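Local coordinates for mbSHANK1 protein (Monosiga brevicollis, PDB 6X23), which binds a GIRK3 peptide through the PDZ domain described here and is probably a scaffold protein of the SHANK family, at residues Glu67-Asp72 and Lys86-Val91. Residues are numbered along the deposited sequence; the frame is centred on the assembly and turned at random.
Sequences ELNGVD and KRSGDV
N69 reaches across to S88 through its amide nitrogen, and these two are the only pair to come within 4.5 Å. ND2 of N69 donates a hydrogen bond to OG of S88 over 3.0 Å, nearly straight at 167°, with the hydroxyl oxygen lying almost in the plane of the amide. The amide comes in nitrogen first; its OD1 stays 3.8 Å from the same OG and accepts instead from the backbone N of A93. The flat group is held through both its nitrogen and its oxygen, which should fix its rotation about CB-CG. On the other side, OG of S88 stands anti to its own backbone N (chi1 -172°), and from there it donates a hydrogen bond to the carbonyl O of V91, 2.8 Å away, meeting a lone pair of that oxygen within the plane of its carbonyl. The hydroxyl thus joins the N69 side chain in the turn to the backbone at the start of strand 91-99. In the PDZ fold this is where the hairpin joining strands 64-68 and 71-72 meets the link from helix 78-87 to strand 91-99. That hairpin closes with a type I' turn from L68 to V71, N69 and G70 both taking positive phi. Past S88, G89 also turns to positive phi as the chain leaves the helix, and its carbonyl O accepts from NE of R19. The neighbouring L68 is buried against V92, F94 and I85.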
loop_
_atom_site.group_PDB
_atom_site.type_symbol
_atom_site.label_atom_id
_atom_site.label_comp_id
_atom_site.label_asym_id
_atom_site.label_seq_id
_atom_site.Cartn_x
_atom_site.Cartn_y
_atom_site.Cartn_z
ATOM N N GLU A 67 7.063 -0.926 4.002
ATOM C CA GLU A 67 8.107 -0.050 3.486
ATOM C C GLU A 67 7.630 0.583 2.189
ATOM O O GLU A 67 6.972 -0.057 1.367
ATOM C CB GLU A 67 9.436 -0.782 3.220
ATOM C CG GLU A 67 10.067 -1.519 4.410
ATOM C CD GLU A 67 11.407 -2.158 4.049
ATOM O OE1 GLU A 67 11.809 -2.089 2.861
ATOM O OE2 GLU A 67 12.060 -2.743 4.947
ATOM N N LEU A 68 7.996 1.842 2.013
ATOM C CA LEU A 68 7.725 2.620 0.819
ATOM C C LEU A 68 9.074 3.087 0.305
ATOM O O LEU A 68 9.777 3.816 1.006
ATOM C CB LEU A 68 6.821 3.801 1.162
ATOM C CG LEU A 68 6.551 4.885 0.132
ATOM C CD1 LEU A 68 5.783 4.270 -0.994
ATOM C CD2 LEU A 68 5.733 5.956 0.793
ATOM N N ASN A 69 9.446 2.646 -0.891
ATOM C CA ASN A 69 10.741 2.979 -1.485
ATOM C C ASN A 69 11.880 2.721 -0.496
ATOM O O ASN A 69 12.718 3.581 -0.214
ATOM C CB ASN A 69 10.754 4.420 -1.992
ATOM C CG ASN A 69 9.843 4.632 -3.238
ATOM O OD1 ASN A 69 9.510 3.690 -3.971
ATOM N ND2 ASN A 69 9.470 5.887 -3.483
ATOM N N GLY A 70 11.880 1.529 0.066
ATOM C CA GLY A 70 12.941 1.164 0.981
ATOM C C GLY A 70 13.019 1.992 2.235
ATOM O O GLY A 70 14.050 1.966 2.909
ATOM N N VAL A 71 11.967 2.742 2.573
ATOM C CA VAL A 71 11.888 3.458 3.844
ATOM C C VAL A 71 10.837 2.773 4.701
ATOM O O VAL A 71 9.744 2.463 4.214
ATOM C CB VAL A 71 11.547 4.945 3.640
ATOM C CG1 VAL A 71 11.446 5.662 4.967
ATOM C CG2 VAL A 71 12.588 5.599 2.791
ATOM N N ASP A 72 11.161 2.535 5.968
ATOM C CA ASP A 72 10.152 2.046 6.907
ATOM C C ASP A 72 9.049 3.081 7.076
ATOM O O ASP A 72 9.310 4.212 7.495
ATOM C CB ASP A 72 10.790 1.742 8.259
ATOM C CG ASP A 72 9.788 1.189 9.264
ATOM O OD1 ASP A 72 8.560 1.199 8.998
ATOM O OD2 ASP A 72 10.237 0.762 10.349
ATOM N N LYS A 86 1.875 9.496 -3.559
ATOM C CA LYS A 86 1.568 10.325 -4.723
ATOM C C LYS A 86 2.802 11.022 -5.281
ATOM O O LYS A 86 2.827 11.340 -6.484
ATOM C CB LYS A 86 0.498 11.361 -4.374
ATOM C CG LYS A 86 -0.824 10.726 -3.966
ATOM C CD LYS A 86 -1.697 11.689 -3.195
ATOM C CE LYS A 86 -3.146 11.494 -3.596
ATOM N NZ LYS A 86 -4.111 11.863 -2.519
ATOM N N ARG A 87 3.824 11.252 -4.436
ATOM C CA ARG A 87 5.024 11.984 -4.808
ATOM C C ARG A 87 6.126 11.075 -5.326
ATOM O O ARG A 87 7.220 11.565 -5.688
ATOM C CB ARG A 87 5.513 12.792 -3.618
ATOM C CG ARG A 87 4.640 13.989 -3.378
ATOM C CD ARG A 87 5.072 14.772 -2.143
ATOM N NE ARG A 87 6.400 15.340 -2.315
ATOM C CZ ARG A 87 6.633 16.456 -2.983
ATOM N NH1 ARG A 87 5.603 17.096 -3.520
ATOM N NH2 ARG A 87 7.878 16.931 -3.106
ATOM N N SER A 88 5.854 9.765 -5.374
ATOM C CA SER A 88 6.859 8.782 -5.757
ATOM C C SER A 88 7.155 8.828 -7.241
ATOM O O SER A 88 8.161 8.257 -7.673
ATOM C CB SER A 88 6.407 7.383 -5.367
ATOM O OG SER A 88 7.441 6.450 -5.568
ATOM N N GLY A 89 6.315 9.502 -8.022
ATOM C CA GLY A 89 6.538 9.587 -9.446
ATOM C C GLY A 89 5.878 8.457 -10.200
ATOM O O GLY A 89 4.791 7.986 -9.854
ATOM N N ASP A 90 6.539 7.996 -11.241
ATOM C CA ASP A 90 5.882 7.027 -12.093
ATOM C C ASP A 90 5.949 5.621 -11.529
ATOM O O ASP A 90 5.099 4.792 -11.866
ATOM C CB ASP A 90 6.490 7.090 -13.491
ATOM C CG ASP A 90 5.974 8.275 -14.264
ATOM O OD1 ASP A 90 4.873 8.767 -13.889
ATOM O OD2 ASP A 90 6.651 8.705 -15.226
ATOM N N VAL A 91 6.914 5.351 -10.667
ATOM C CA VAL A 91 7.112 4.045 -10.074
ATOM C C VAL A 91 7.103 4.180 -8.561
ATOM O O VAL A 91 7.565 5.179 -8.009
ATOM C CB VAL A 91 8.439 3.441 -10.553
ATOM C CG1 VAL A 91 8.501 1.988 -10.177
ATOM C CG2 VAL A 91 8.571 3.626 -12.046
#